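Local coordinates for protein 16S rRNA methyltransferase (PDB 3MQ2) that methylates the N1 position of adenine 1408 in 16S rRNA using S-adenosyl-L-methionine, conferring resistance to aminoglycosides such as kanamycin, neomycin and apramycin, at residues A[4-9]-A[82-87]; A[29-34]-A[50-55]; A[158-163]-A[208-213]; A[134-139]-A[174-179]. All blocks are in the same frame, centred on the assembly; numbering follows the deposited sequence.

In the fold
All four contacts reach one seven-stranded mixed sheet of order 3-2-1-4-5-7-6, the signature of class I S-adenosylmethionine-dependent methyltransferases. Contact 2 lies within the loop closed by contact 1. Their centres are 12 Å apart, and strand 83-87 continues the sheet beside strand 52-58. Contacts 3 and 4 come later in the chain, with alternating segments and centres also 12 Å apart. They meet where strand 209-216 runs between strands 134-141 and 176-184, and helix 160-173 ties them together. The centres of contacts 1 and 3 are about 31 Å apart, on opposite sides of the chain's centre, so the set spans the sheet, with the first-strand pair of contact 2 closer to the cofactor.

Contact 1: A[4-9]-A[82-87]; sequences MRRVVG and NLLYLW
Strands 5-8 and 83-87 cross steeply, at 114° between their directions, and meet in a single bridge between Arg6 and Leu86. Two backbone bonds close it: Val7 N gives to Tyr85 O at 2.8 Å and Trp87 N to Arg5 O at 2.9 Å. On one side of the crossing Arg5 reaches back to strand 83-87. A bend at chi3 (-65°) turns NE inward, and the guanidinium grips Trp87 O side-on through NE and NH2, each 3.0 Å away and each bond noticeably bent. A water spans Arg5 N and that same carbonyl, so Trp87 O takes three donors. Arg6, extended from CG to NE, instead crosses Leu84 obliquely, its CD 3.5 Å from Leu84 CD1, while its NE is held by a second water that also bonds Val7 O and Tyr85 N. Val7 turns toward the sheet strand and sets CG2 against Trp87 CB at 3.9 Å. Met4 SD touches Leu86 CD1 at 4.1 Å. The polar ends of the two aromatic residues are held by other parts of the chain, Trp87 NE1 by Ala59 O and Tyr85 OH by Gly39 O. Strand 5-8 pairs with strand 11-14, so the arrangement is an N-terminal beta hairpin laid across strand 83-87, the outermost strand on this side of the Rossmann-like methyltransferase sheet.

Contact 2: A[29-34]-A[50-55]; sequences DVVLDV and PSRLVV
Val55 fills the hollow that Val30 and Leu32 make on their shared face of the sheet, each of its methyls meeting a different neighbour. CG1 lies 3.7 Å from Leu32 CD1, while CG2 meets Val30 CG1 at 4.0 Å. Leu32 CD1 also lies 3.4 Å from Val55 O. Further back on this face Val30 CG2 rests against Leu53 CB at 4.2 Å, and Phe20 of helix 17-24 packs down on both Leu53 and Val55. The backbones beneath run parallel in regular register, Val30 beside Leu53, Val31 beside Val54 and Leu32 beside Val55, with a near-straight bond from Val55 N to Val31 O of 2.8 Å.

These are the two strands of a beta-alpha-beta unit, joined through helix 40-48, at the start of the Rossmann-like fold; near the carboxyl end of strand 29-34 the side chain of Asp33, bonded through OD2 to Thr36, comes to about 5 Å from the bound S-adenosyl-L-homocysteine.

On the other face Val54 packs against Pro42 and Ala46 of that helix, and the bump is Val31. Its CG2 lies over one face of the Arg52 guanidinium, 3.4 Å from NH2. Arg52 gets there by bending at chi3 (79°), which swings NE back over the neighbouring strand. At the edge of the guanidinium a water accepts from NH2 and donates to Val30 O and, weakly, to Asp29 OD2. The same NH2 forms a salt bridge with Glu101, whereas Asp29 OD1 pairs with Arg131.

Contact 3: A[158-163]-A[208-213]; sequences PTPDSA and DVLALT
Leu210 dominates this contact, its isobutyl fork pushed into the bend where the chain enters helix 160-173. CG stands anti to the backbone N (chi1 -178°), out from the strand, and chi2 (63°) then sets the two methyls. CD2 goes to Pro158, 3.8 Å from its CB and 3.5 Å from its carbonyl O; CD1 goes to Pro160, 3.8 Å from CD. The fork spreads along the chain, one methyl to each proline. One turn along the helix, Ala163 points its CB at the strand and meets Leu212 CD2 at 4.2 Å, a lighter touch. Leu212 is also packed by Leu167 and Tyr171 farther along the same helix.

The helix start that receives Leu210 is held by its own polar atoms. Thr159 is the N-cap, and with Ser162 it makes a capping box: Ser162 N donates to Thr159 OG1 at 3.0 Å and Thr159 N to Ser162 OG at 2.8 Å, both nearly straight. These bonds stay on the helix side. Between the helix start and the strand the contacts are van der Waals, leucine methyls on proline and alanine carbons and on the Pro158 carbonyl, so the fit here depends on shape and on burial from water.

Contact 4: A[134-139]-A[174-179]; sequences ASFLVA and AGWKLA
Trp176 NE1 gives its hydrogen to Leu123 O, a bond that fixes the pyrrole end of the indole while the benzo end is turned to Phe136. There CE3 sits over the centre of the phenyl ring, 3.3 Å above its plane. The two six-membered rings are inclined at 52° with centroids 4.5 Å apart, an edge-to-face pair in which tryptophan supplies the edge. CG of Phe136 lies between the backbone N and the carbonyl carbon (chi1 72°), a crowded position, and chi2 near 81° turns the ring face to the indole. Next to CE3, CZ3 touches Val138 CG2 at 3.8 Å, the two side chains crossing at about a right angle. Around the far end of the phenyl ring, CE2 comes 3.5 Å from Lys177 O, and CZ meets Leu178 CD1 at 4.1 Å, with Leu178 CA near the ring's edge. Tyr171 adds a further ring against Trp176, and Met126 and Ala127 of helix 121-128 pack on the indole.

Just before Trp176, Gly175 ends helix 160-173 in a Schellman motif, turning the chain into the next strand. Strand 209-216 lies between the two strands in the sheet, so the aromatic pair reaches across it, in the antiparallel 5-7-6 end of the class I methyltransferase fold.

Contact 1: A[4-9]-A[82-87]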
# COMPACT_ATOMS: atom_id res chain seq x y z
N MET A 4 4.27 0.99 17.91
CA MET A 4 3.97 0.11 16.78
C MET A 4 3.44 -1.22 17.29
O MET A 4 3.90 -1.72 18.31
CB MET A 4 5.22 -0.12 15.94
CG MET A 4 5.70 1.12 15.19
SD MET A 4 7.07 0.66 14.13
CE MET A 4 7.65 2.29 13.63
N ARG A 5 2.48 -1.78 16.57
CA ARG A 5 1.80 -2.99 17.03
C ARG A 5 2.06 -4.10 16.03
O ARG A 5 1.38 -4.17 15.00
CB ARG A 5 0.30 -2.72 17.15
CG ARG A 5 -0.05 -1.71 18.26
CD ARG A 5 -1.50 -1.27 18.19
NE ARG A 5 -1.83 -0.54 16.97
CZ ARG A 5 -1.69 0.78 16.82
NH1 ARG A 5 -1.19 1.53 17.81
NH2 ARG A 5 -2.06 1.33 15.67
N ARG A 6 3.03 -4.96 16.32
CA ARG A 6 3.40 -6.02 15.39
C ARG A 6 2.38 -7.15 15.44
O ARG A 6 1.92 -7.54 16.51
CB ARG A 6 4.81 -6.56 15.68
CG ARG A 6 5.22 -7.67 14.71
CD ARG A 6 6.65 -8.14 14.92
NE ARG A 6 6.97 -9.17 13.92
CZ ARG A 6 7.95 -10.06 14.04
NH1 ARG A 6 8.75 -10.06 15.10
NH2 ARG A 6 8.14 -10.95 13.07
N VAL A 7 2.02 -7.64 14.26
CA VAL A 7 1.15 -8.80 14.15
C VAL A 7 1.94 -10.03 13.78
O VAL A 7 2.68 -10.04 12.78
CB VAL A 7 0.04 -8.57 13.12
CG1 VAL A 7 -0.77 -9.86 12.92
CG2 VAL A 7 -0.88 -7.43 13.58
N VAL A 8 1.80 -11.09 14.58
CA VAL A 8 2.36 -12.40 14.23
C VAL A 8 1.33 -13.48 14.54
O VAL A 8 1.07 -13.79 15.70
CB VAL A 8 3.69 -12.71 14.96
CG1 VAL A 8 4.19 -14.09 14.57
CG2 VAL A 8 4.75 -11.65 14.64
N GLY A 9 0.74 -14.05 13.49
CA GLY A 9 -0.38 -14.96 13.67
C GLY A 9 -1.50 -14.24 14.41
O GLY A 9 -1.91 -13.14 14.01
N ASN A 82 13.18 -9.45 6.97
CA ASN A 82 13.02 -8.07 6.50
C ASN A 82 11.56 -7.72 6.23
O ASN A 82 11.27 -6.94 5.32
CB ASN A 82 13.85 -7.83 5.24
CG ASN A 82 13.42 -8.72 4.08
OD1 ASN A 82 12.98 -9.86 4.27
ND2 ASN A 82 13.54 -8.20 2.86
N LEU A 83 10.67 -8.29 7.01
CA LEU A 83 9.23 -8.12 6.80
C LEU A 83 8.54 -7.95 8.14
O LEU A 83 8.70 -8.76 9.06
CB LEU A 83 8.68 -9.33 6.06
CG LEU A 83 7.18 -9.36 5.75
CD1 LEU A 83 6.73 -8.10 5.00
CD2 LEU A 83 6.87 -10.62 4.92
N LEU A 84 7.76 -6.88 8.26
CA LEU A 84 7.09 -6.55 9.49
C LEU A 84 5.64 -6.19 9.19
O LEU A 84 5.38 -5.28 8.40
CB LEU A 84 7.81 -5.35 10.14
CG LEU A 84 7.16 -4.68 11.33
CD1 LEU A 84 7.13 -5.63 12.51
CD2 LEU A 84 7.95 -3.41 11.68
N TYR A 85 4.71 -6.92 9.80
CA TYR A 85 3.29 -6.62 9.68
C TYR A 85 2.81 -5.85 10.90
O TYR A 85 3.08 -6.24 12.04
CB TYR A 85 2.49 -7.92 9.54
CG TYR A 85 2.72 -8.61 8.22
CD1 TYR A 85 2.08 -8.18 7.08
CD2 TYR A 85 3.60 -9.68 8.12
CE1 TYR A 85 2.29 -8.80 5.86
CE2 TYR A 85 3.83 -10.31 6.91
CZ TYR A 85 3.17 -9.86 5.79
OH TYR A 85 3.39 -10.47 4.58
N LEU A 86 2.09 -4.76 10.66
CA LEU A 86 1.62 -3.89 11.75
C LEU A 86 0.11 -3.70 11.69
O LEU A 86 -0.50 -3.71 10.63
CB LEU A 86 2.29 -2.51 11.64
CG LEU A 86 3.81 -2.47 11.71
CD1 LEU A 86 4.31 -1.02 11.66
CD2 LEU A 86 4.34 -3.15 12.98
N TRP A 87 -0.49 -3.50 12.86
CA TRP A 87 -1.93 -3.29 12.96
C TRP A 87 -2.17 -1.80 13.05
O TRP A 87 -1.84 -1.19 14.06
CB TRP A 87 -2.42 -3.94 14.25
CG TRP A 87 -3.90 -4.02 14.43
CD1 TRP A 87 -4.88 -3.98 13.47
CD2 TRP A 87 -4.58 -4.19 15.68
NE1 TRP A 87 -6.12 -4.12 14.06
CE2 TRP A 87 -5.96 -4.25 15.41
CE3 TRP A 87 -4.14 -4.32 17.01
CZ2 TRP A 87 -6.91 -4.42 16.42
CZ3 TRP A 87 -5.09 -4.48 18.01
CH2 TRP A 87 -6.46 -4.52 17.71
O HOH W 1 1.00 -0.33 14.58
O HOH W 2 5.20 -9.22 11.65

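Contact 2: A[29-34]-A[50-55]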
# COMPACT_ATOMS: atom_id res chain seq x y z
N ASP A 29 16.82 0.55 2.79
CA ASP A 29 15.66 1.42 2.65
C ASP A 29 14.42 0.72 3.18
O ASP A 29 14.46 -0.47 3.50
CB ASP A 29 15.48 1.79 1.18
CG ASP A 29 14.73 3.10 0.99
OD1 ASP A 29 14.37 3.75 2.00
OD2 ASP A 29 14.51 3.48 -0.18
N VAL A 30 13.32 1.46 3.26
CA VAL A 30 12.07 0.90 3.77
C VAL A 30 10.97 1.05 2.72
O VAL A 30 10.83 2.11 2.11
CB VAL A 30 11.63 1.59 5.08
CG1 VAL A 30 10.26 1.10 5.51
CG2 VAL A 30 12.65 1.36 6.19
N VAL A 31 10.20 -0.02 2.53
CA VAL A 31 9.03 -0.01 1.66
C VAL A 31 7.83 -0.20 2.57
O VAL A 31 7.89 -1.02 3.46
CB VAL A 31 9.07 -1.20 0.67
CG1 VAL A 31 7.79 -1.28 -0.16
CG2 VAL A 31 10.29 -1.11 -0.23
N LEU A 32 6.76 0.56 2.35
CA LEU A 32 5.55 0.45 3.18
C LEU A 32 4.34 0.11 2.31
O LEU A 32 4.08 0.80 1.33
CB LEU A 32 5.29 1.77 3.90
CG LEU A 32 4.00 1.85 4.71
CD1 LEU A 32 4.04 0.87 5.88
CD2 LEU A 32 3.79 3.26 5.24
N ASP A 33 3.61 -0.94 2.69
CA ASP A 33 2.36 -1.28 2.01
C ASP A 33 1.20 -0.92 2.94
O ASP A 33 1.11 -1.46 4.04
CB ASP A 33 2.31 -2.78 1.67
CG ASP A 33 1.17 -3.14 0.73
OD1 ASP A 33 0.75 -2.26 -0.06
OD2 ASP A 33 0.68 -4.29 0.76
N VAL A 34 0.34 -0.01 2.50
CA VAL A 34 -0.78 0.47 3.31
C VAL A 34 -2.08 -0.21 2.90
O VAL A 34 -2.47 -0.15 1.74
CB VAL A 34 -0.93 2.01 3.18
CG1 VAL A 34 -2.14 2.50 3.97
CG2 VAL A 34 0.37 2.70 3.62
N PRO A 50 15.89 -8.52 -0.50
CA PRO A 50 16.51 -8.88 0.78
C PRO A 50 17.21 -7.71 1.49
O PRO A 50 17.40 -7.78 2.71
CB PRO A 50 17.55 -9.94 0.38
CG PRO A 50 17.02 -10.51 -0.89
CD PRO A 50 16.37 -9.36 -1.60
N SER A 51 17.58 -6.67 0.76
CA SER A 51 18.31 -5.55 1.35
C SER A 51 17.41 -4.40 1.82
O SER A 51 17.90 -3.41 2.35
CB SER A 51 19.35 -5.02 0.36
OG SER A 51 18.72 -4.35 -0.71
N ARG A 52 16.10 -4.54 1.63
CA ARG A 52 15.17 -3.51 2.09
C ARG A 52 14.25 -4.08 3.15
O ARG A 52 13.95 -5.27 3.15
CB ARG A 52 14.37 -2.96 0.91
CG ARG A 52 15.26 -2.53 -0.24
CD ARG A 52 14.52 -2.55 -1.55
NE ARG A 52 13.70 -1.36 -1.70
CZ ARG A 52 12.92 -1.11 -2.75
NH1 ARG A 52 12.86 -1.97 -3.76
NH2 ARG A 52 12.21 0.01 -2.78
N LEU A 53 13.84 -3.22 4.08
CA LEU A 53 12.89 -3.60 5.11
C LEU A 53 11.50 -3.30 4.60
O LEU A 53 11.22 -2.19 4.18
CB LEU A 53 13.15 -2.82 6.40
CG LEU A 53 12.17 -3.02 7.55
CD1 LEU A 53 12.10 -4.48 7.92
CD2 LEU A 53 12.56 -2.16 8.75
N VAL A 54 10.62 -4.30 4.64
CA VAL A 54 9.26 -4.11 4.13
C VAL A 54 8.30 -4.09 5.29
O VAL A 54 8.28 -5.03 6.09
CB VAL A 54 8.85 -5.25 3.16
CG1 VAL A 54 7.42 -5.04 2.63
CG2 VAL A 54 9.86 -5.33 2.00
N VAL A 55 7.53 -3.01 5.40
CA VAL A 55 6.55 -2.86 6.46
C VAL A 55 5.18 -2.88 5.80
O VAL A 55 4.98 -2.25 4.77
CB VAL A 55 6.75 -1.52 7.22
CG1 VAL A 55 5.73 -1.37 8.35
CG2 VAL A 55 8.17 -1.43 7.79
O HOH W 3 12.39 1.91 -0.61

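Contact 3: A[158-163]-A[208-213]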
# COMPACT_ATOMS: atom_id res chain seq x y z
N PRO A 158 -11.73 7.09 -13.02
CA PRO A 158 -10.56 7.77 -13.59
C PRO A 158 -9.93 7.01 -14.75
O PRO A 158 -9.94 5.79 -14.81
CB PRO A 158 -9.58 7.83 -12.42
CG PRO A 158 -9.95 6.65 -11.57
CD PRO A 158 -11.45 6.53 -11.69
N THR A 159 -9.36 7.77 -15.68
CA THR A 159 -8.65 7.19 -16.80
C THR A 159 -7.27 7.80 -16.79
O THR A 159 -7.04 8.79 -16.08
CB THR A 159 -9.33 7.55 -18.13
OG1 THR A 159 -9.20 8.97 -18.35
CG2 THR A 159 -10.80 7.17 -18.11
N PRO A 160 -6.34 7.23 -17.57
CA PRO A 160 -5.00 7.83 -17.63
C PRO A 160 -5.08 9.33 -17.91
O PRO A 160 -4.39 10.11 -17.25
CB PRO A 160 -4.37 7.10 -18.82
CG PRO A 160 -5.00 5.75 -18.78
CD PRO A 160 -6.42 6.00 -18.36
N ASP A 161 -5.93 9.73 -18.84
CA ASP A 161 -6.01 11.15 -19.19
C ASP A 161 -6.72 11.98 -18.13
O ASP A 161 -6.23 13.05 -17.75
CB ASP A 161 -6.70 11.34 -20.55
CG ASP A 161 -5.89 10.74 -21.69
OD1 ASP A 161 -4.66 10.59 -21.53
OD2 ASP A 161 -6.49 10.43 -22.74
N SER A 162 -7.85 11.51 -17.64
CA SER A 162 -8.63 12.28 -16.69
C SER A 162 -7.86 12.43 -15.38
O SER A 162 -7.97 13.45 -14.70
CB SER A 162 -10.00 11.64 -16.44
OG SER A 162 -9.89 10.48 -15.65
N ALA A 163 -7.10 11.40 -15.03
CA ALA A 163 -6.30 11.43 -13.80
C ALA A 163 -5.24 12.51 -13.90
O ALA A 163 -5.02 13.28 -12.96
CB ALA A 163 -5.67 10.08 -13.55
N ASP A 208 -8.74 -3.79 -15.26
CA ASP A 208 -9.38 -3.70 -13.96
C ASP A 208 -8.70 -2.69 -13.06
O ASP A 208 -9.27 -2.31 -12.04
CB ASP A 208 -9.31 -5.05 -13.26
CG ASP A 208 -9.99 -6.13 -14.05
OD1 ASP A 208 -11.12 -5.87 -14.50
OD2 ASP A 208 -9.40 -7.22 -14.20
N VAL A 209 -7.48 -2.28 -13.41
CA VAL A 209 -6.66 -1.49 -12.50
C VAL A 209 -6.01 -0.32 -13.22
O VAL A 209 -5.54 -0.46 -14.36
CB VAL A 209 -5.57 -2.37 -11.86
CG1 VAL A 209 -4.57 -1.52 -11.07
CG2 VAL A 209 -6.20 -3.43 -10.97
N LEU A 210 -5.98 0.83 -12.57
CA LEU A 210 -5.27 2.00 -13.05
C LEU A 210 -4.14 2.29 -12.07
O LEU A 210 -4.38 2.48 -10.88
CB LEU A 210 -6.21 3.21 -13.09
CG LEU A 210 -5.67 4.54 -13.62
CD1 LEU A 210 -5.28 4.36 -15.08
CD2 LEU A 210 -6.71 5.64 -13.47
N ALA A 211 -2.90 2.32 -12.57
CA ALA A 211 -1.73 2.57 -11.73
C ALA A 211 -1.33 4.04 -11.74
O ALA A 211 -1.07 4.61 -12.79
CB ALA A 211 -0.55 1.71 -12.18
N LEU A 212 -1.27 4.63 -10.55
CA LEU A 212 -0.80 6.00 -10.38
C LEU A 212 0.57 5.93 -9.74
O LEU A 212 0.72 5.37 -8.65
CB LEU A 212 -1.74 6.76 -9.43
CG LEU A 212 -3.24 6.78 -9.75
CD1 LEU A 212 -4.01 7.48 -8.64
CD2 LEU A 212 -3.52 7.44 -11.08
N THR A 213 1.59 6.48 -10.39
CA THR A 213 2.92 6.46 -9.80
C THR A 213 3.55 7.85 -9.78
O THR A 213 3.15 8.74 -10.54
CB THR A 213 3.88 5.47 -10.51
OG1 THR A 213 3.96 5.79 -11.91
CG2 THR A 213 3.39 4.03 -10.36

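Contact 4: A[134-139]-A[174-179]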
# COMPACT_ATOMS: atom_id res chain seq x y z
N ALA A 134 10.61 9.96 -2.00
CA ALA A 134 10.08 8.59 -1.96
C ALA A 134 9.22 8.33 -3.19
O ALA A 134 8.53 9.22 -3.67
CB ALA A 134 9.23 8.39 -0.70
N SER A 135 9.24 7.10 -3.68
CA SER A 135 8.36 6.72 -4.79
C SER A 135 7.05 6.21 -4.25
O SER A 135 6.98 5.71 -3.13
CB SER A 135 9.01 5.64 -5.66
OG SER A 135 9.18 4.43 -4.93
N PHE A 136 6.00 6.32 -5.05
CA PHE A 136 4.70 5.75 -4.67
C PHE A 136 4.03 5.04 -5.83
O PHE A 136 4.26 5.38 -7.00
CB PHE A 136 3.75 6.80 -4.07
CG PHE A 136 3.18 7.79 -5.06
CD1 PHE A 136 2.10 7.46 -5.87
CD2 PHE A 136 3.71 9.07 -5.14
CE1 PHE A 136 1.57 8.39 -6.76
CE2 PHE A 136 3.19 10.00 -6.02
CZ PHE A 136 2.12 9.67 -6.83
N LEU A 137 3.21 4.06 -5.48
CA LEU A 137 2.34 3.37 -6.41
C LEU A 137 0.97 3.27 -5.76
O LEU A 137 0.83 2.69 -4.68
CB LEU A 137 2.86 1.96 -6.68
CG LEU A 137 1.88 0.98 -7.30
CD1 LEU A 137 1.41 1.46 -8.67
CD2 LEU A 137 2.55 -0.37 -7.40
N VAL A 138 -0.03 3.86 -6.40
CA VAL A 138 -1.42 3.66 -6.00
C VAL A 138 -2.08 2.90 -7.12
O VAL A 138 -2.14 3.38 -8.25
CB VAL A 138 -2.17 4.99 -5.78
CG1 VAL A 138 -3.65 4.70 -5.50
CG2 VAL A 138 -1.56 5.79 -4.63
N ALA A 139 -2.56 1.69 -6.83
CA ALA A 139 -3.17 0.90 -7.89
C ALA A 139 -4.66 0.87 -7.63
O ALA A 139 -5.13 0.20 -6.70
CB ALA A 139 -2.60 -0.49 -7.91
N ALA A 174 -1.45 17.90 -1.81
CA ALA A 174 -1.16 17.07 -0.65
C ALA A 174 0.31 16.66 -0.60
O ALA A 174 0.72 15.90 0.27
CB ALA A 174 -2.05 15.83 -0.64
N GLY A 175 1.10 17.16 -1.55
CA GLY A 175 2.52 16.87 -1.58
C GLY A 175 2.92 15.60 -2.30
O GLY A 175 3.99 15.06 -2.04
N TRP A 176 2.06 15.11 -3.20
CA TRP A 176 2.41 13.98 -4.06
C TRP A 176 2.55 14.45 -5.50
O TRP A 176 1.65 15.07 -6.05
CB TRP A 176 1.33 12.90 -4.04
CG TRP A 176 1.12 12.21 -2.71
CD1 TRP A 176 1.10 12.79 -1.47
CD2 TRP A 176 0.86 10.82 -2.52
NE1 TRP A 176 0.85 11.82 -0.51
CE2 TRP A 176 0.70 10.61 -1.13
CE3 TRP A 176 0.74 9.73 -3.38
CZ2 TRP A 176 0.44 9.35 -0.59
CZ3 TRP A 176 0.47 8.47 -2.85
CH2 TRP A 176 0.33 8.30 -1.46
N LYS A 177 3.69 14.13 -6.11
CA LYS A 177 3.91 14.46 -7.52
C LYS A 177 3.47 13.28 -8.38
O LYS A 177 4.16 12.26 -8.44
CB LYS A 177 5.37 14.79 -7.78
CG LYS A 177 5.72 14.92 -9.26
CD LYS A 177 4.78 15.87 -9.98
CE LYS A 177 5.11 15.98 -11.46
NZ LYS A 177 6.51 16.42 -11.68
N LEU A 178 2.32 13.42 -9.03
CA LEU A 178 1.78 12.35 -9.86
C LEU A 178 2.44 12.40 -11.23
O LEU A 178 2.14 13.29 -12.04
CB LEU A 178 0.26 12.47 -9.99
CG LEU A 178 -0.44 11.36 -10.78
CD1 LEU A 178 -0.08 9.97 -10.24
CD2 LEU A 178 -1.95 11.56 -10.77
N ALA A 179 3.33 11.45 -11.49
CA ALA A 179 4.17 11.48 -12.68
C ALA A 179 3.60 10.64 -13.81
O ALA A 179 3.80 10.94 -14.99
CB ALA A 179 5.57 11.01 -12.35